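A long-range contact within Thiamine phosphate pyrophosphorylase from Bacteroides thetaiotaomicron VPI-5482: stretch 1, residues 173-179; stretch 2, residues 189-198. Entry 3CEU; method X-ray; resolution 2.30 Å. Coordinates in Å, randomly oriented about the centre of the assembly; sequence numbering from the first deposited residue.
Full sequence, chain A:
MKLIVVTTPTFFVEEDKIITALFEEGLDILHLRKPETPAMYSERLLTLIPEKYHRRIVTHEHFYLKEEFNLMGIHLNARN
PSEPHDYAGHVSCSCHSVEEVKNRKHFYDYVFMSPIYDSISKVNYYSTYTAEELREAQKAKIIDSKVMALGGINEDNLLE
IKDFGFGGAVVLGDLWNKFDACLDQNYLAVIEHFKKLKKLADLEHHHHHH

Stretch 1, residues 173-179: GDLWNKF
Stretch 2 189-198: AVIEHFKKLK

Stretch 2 is a continuous helix, Ala-189 to Lys-198, that begins earlier and continues later in the chain. Stretch 1 opens as a helix at Gly-173, with Asn-177 N hydrogen-bonded to Gly-173 O (2.9 Å), and runs into a type I turn from Trp-176 to Phe-179, tied by Phe-179 N to Trp-176 O (3.0 Å). The backbones come nearest at Lys-178 and Val-190, whose CA atoms lie 5.4 Å apart, and as stretch 2 advances its partners move back along stretch 1 toward Asp-174. The contact buries 445 Å² in all.

Ala-189 points toward the turn. Its methyl lies by the backbone of the turn, Ala-189 CB 3.8 Å from Lys-178 O, and it stays exposed. Val-190, chi1 t, is the apolar hub and has the largest covered area. Val-190 CG2 packs 3.4 Å from Phe-179 CB and 3.7 Å from Lys-178 CB, while Val-190 CG1 meets Leu-175 CD2 at 3.5 Å; its two methyls meet Leu-175, just before the turn, and Lys-178 and Phe-179, at its end. Phe-179, chi1 t, offers only its near end here, its ring leading away. Ile-191 points away and Glu-192 is out of reach; neither makes contact.

One turn after Ala-189, with His-193 N hydrogen-bonded to Ala-189 O (3.0 Å), His-193 supplies the polar lock. With chi1 t and chi2 66°, its ring donates from His-193 NE2 to Asp-174 OD2 at 2.8 Å, almost linear at 174°. Asp-174 has chi1 t and chi2 61°, and its OD2 sits at the ring edge, near its plane. Over one face of the same ring folds Lys-178: from chi1 of -130°, between wells, chi2 to chi4 are all p, curling the chain so that Lys-178 CE lies 4.2 Å from the His-193 ring centroid, 13° off the normal, and Lys-178 NZ comes 3.1 Å from His-193 CG. The imidazole thus uses edge and face at once while buried.

Phe-194, chi1 t and chi2 -102°, adds to the greasy side: Phe-194 CD2 lies 4.1 Å from Leu-175 CD1. Leu-175, chi1 and chi2 both t, therefore spans Val-190 and Phe-194, four residues apart on the helix. Lys-195 and Lys-196 stay exposed and out of contact. Leu-197, chi1 m and chi2 t, points toward stretch 1 one turn beyond His-193 and brings Leu-197 CD1 to 3.7 Å from Asp-174 OD2, lining the carboxylate with an apolar neighbour. Lys-198 makes no contact across the stretches.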

# COMPACT_ATOMS: atom_id res chain seq x y z
N GLY A 173 9.31 -1.81 3.11
CA GLY A 173 10.66 -1.78 3.64
C GLY A 173 11.47 -0.50 3.43
O GLY A 173 12.00 0.08 4.38
N ASP A 174 11.56 -0.06 2.18
CA ASP A 174 12.34 1.14 1.88
C ASP A 174 11.93 2.33 2.73
O ASP A 174 12.66 3.33 2.82
CB ASP A 174 12.20 1.52 0.41
CG ASP A 174 12.93 2.81 0.10
OD1 ASP A 174 14.16 2.85 0.29
OD2 ASP A 174 12.26 3.78 -0.32
N LEU A 175 10.75 2.23 3.34
CA LEU A 175 10.26 3.31 4.17
C LEU A 175 10.44 3.06 5.67
O LEU A 175 11.15 3.82 6.35
CB LEU A 175 8.79 3.58 3.83
CG LEU A 175 8.17 4.84 4.43
CD1 LEU A 175 6.98 5.28 3.60
CD2 LEU A 175 7.76 4.54 5.86
N TRP A 176 9.83 2.00 6.19
CA TRP A 176 9.93 1.69 7.62
C TRP A 176 11.34 1.32 8.10
O TRP A 176 11.70 1.57 9.25
CB TRP A 176 8.93 0.58 7.98
CG TRP A 176 7.52 0.95 7.69
CD1 TRP A 176 6.75 0.50 6.65
CD2 TRP A 176 6.70 1.88 8.41
NE1 TRP A 176 5.52 1.11 6.67
CE2 TRP A 176 5.46 1.96 7.74
CE3 TRP A 176 6.91 2.68 9.55
CZ2 TRP A 176 4.42 2.79 8.18
CZ3 TRP A 176 5.88 3.51 9.98
CH2 TRP A 176 4.65 3.56 9.30
N ASN A 177 12.14 0.73 7.22
CA ASN A 177 13.50 0.36 7.56
C ASN A 177 14.33 1.60 7.93
O ASN A 177 15.45 1.48 8.44
CB ASN A 177 14.16 -0.38 6.39
CG ASN A 177 13.53 -1.76 6.12
OD1 ASN A 177 13.73 -2.36 5.06
ND2 ASN A 177 12.77 -2.26 7.10
N LYS A 178 13.77 2.78 7.67
CA LYS A 178 14.44 4.04 7.96
C LYS A 178 14.26 4.44 9.42
O LYS A 178 14.64 5.53 9.83
CB LYS A 178 13.89 5.16 7.06
CG LYS A 178 14.96 5.97 6.35
CD LYS A 178 15.86 5.08 5.52
CE LYS A 178 15.18 4.58 4.25
NZ LYS A 178 15.08 5.64 3.21
N PHE A 179 13.68 3.54 10.20
CA PHE A 179 13.49 3.84 11.61
C PHE A 179 13.72 2.61 12.47
O PHE A 179 13.16 1.55 12.20
CB PHE A 179 12.08 4.38 11.86
CG PHE A 179 11.77 4.61 13.31
CD1 PHE A 179 10.95 3.72 14.01
CD2 PHE A 179 12.29 5.71 13.98
CE1 PHE A 179 10.65 3.94 15.35
CE2 PHE A 179 11.99 5.94 15.32
CZ PHE A 179 11.17 5.06 16.01
N ALA A 189 13.74 10.87 9.66
CA ALA A 189 14.23 10.18 8.46
C ALA A 189 13.10 9.49 7.71
O ALA A 189 13.11 9.42 6.48
CB ALA A 189 15.32 9.16 8.84
N VAL A 190 12.13 8.94 8.43
CA VAL A 190 11.03 8.28 7.76
C VAL A 190 10.15 9.32 7.08
O VAL A 190 9.83 9.17 5.90
CB VAL A 190 10.21 7.44 8.76
CG1 VAL A 190 8.89 6.99 8.11
CG2 VAL A 190 11.02 6.22 9.17
N ILE A 191 9.78 10.37 7.79
CA ILE A 191 8.93 11.40 7.21
C ILE A 191 9.63 12.12 6.07
O ILE A 191 9.02 12.40 5.04
CB ILE A 191 8.48 12.44 8.25
CG1 ILE A 191 7.99 11.74 9.52
CG2 ILE A 191 7.37 13.32 7.67
CD1 ILE A 191 6.89 10.72 9.27
N GLU A 192 10.91 12.43 6.24
CA GLU A 192 11.64 13.12 5.19
C GLU A 192 11.76 12.25 3.95
O GLU A 192 11.65 12.73 2.82
CB GLU A 192 13.03 13.55 5.68
CG GLU A 192 12.96 14.51 6.87
CD GLU A 192 14.32 15.05 7.28
OE1 GLU A 192 14.80 16.00 6.64
OE2 GLU A 192 14.90 14.51 8.24
N HIS A 193 11.97 10.96 4.15
CA HIS A 193 12.11 10.04 3.03
C HIS A 193 10.77 9.84 2.31
O HIS A 193 10.75 9.58 1.10
CB HIS A 193 12.67 8.71 3.51
CG HIS A 193 12.97 7.75 2.40
ND1 HIS A 193 13.96 7.97 1.48
CD2 HIS A 193 12.36 6.59 2.05
CE1 HIS A 193 13.96 6.99 0.59
NE2 HIS A 193 13.00 6.14 0.91
N PHE A 194 9.66 9.97 3.04
CA PHE A 194 8.34 9.81 2.44
C PHE A 194 8.06 10.99 1.50
O PHE A 194 7.60 10.80 0.37
CB PHE A 194 7.24 9.74 3.51
CG PHE A 194 5.84 9.85 2.95
CD1 PHE A 194 5.13 11.04 3.02
CD2 PHE A 194 5.25 8.77 2.29
CE1 PHE A 194 3.86 11.17 2.44
CE2 PHE A 194 3.98 8.88 1.71
CZ PHE A 194 3.28 10.08 1.78
N LYS A 195 8.36 12.20 1.98
CA LYS A 195 8.16 13.41 1.19
C LYS A 195 8.97 13.31 -0.09
O LYS A 195 8.53 13.75 -1.16
CB LYS A 195 8.60 14.65 1.97
CG LYS A 195 7.75 15.00 3.18
CD LYS A 195 8.16 16.37 3.70
CE LYS A 195 7.31 16.80 4.88
NZ LYS A 195 7.57 18.23 5.24
N LYS A 196 10.18 12.75 0.01
CA LYS A 196 11.01 12.61 -1.17
C LYS A 196 10.29 11.69 -2.17
O LYS A 196 10.12 12.05 -3.32
CB LYS A 196 12.38 12.04 -0.79
CG LYS A 196 13.30 11.77 -1.98
CD LYS A 196 14.51 10.92 -1.59
CE LYS A 196 15.57 11.73 -0.85
NZ LYS A 196 16.81 10.95 -0.58
N LEU A 197 9.84 10.52 -1.71
CA LEU A 197 9.17 9.59 -2.60
C LEU A 197 7.87 10.18 -3.17
O LEU A 197 7.52 9.92 -4.32
CB LEU A 197 8.86 8.27 -1.87
CG LEU A 197 10.05 7.51 -1.26
CD1 LEU A 197 9.55 6.26 -0.53
CD2 LEU A 197 11.05 7.12 -2.35
N LYS A 198 7.18 10.98 -2.37
CA LYS A 198 5.93 11.57 -2.83
C LYS A 198 6.19 12.66 -3.86
O LYS A 198 5.35 12.93 -4.72
CB LYS A 198 5.16 12.16 -1.66
CG LYS A 198 3.72 12.44 -1.99
CD LYS A 198 3.14 13.43 -1.02
CE LYS A 198 1.72 13.80 -1.42
NZ LYS A 198 1.32 15.09 -0.79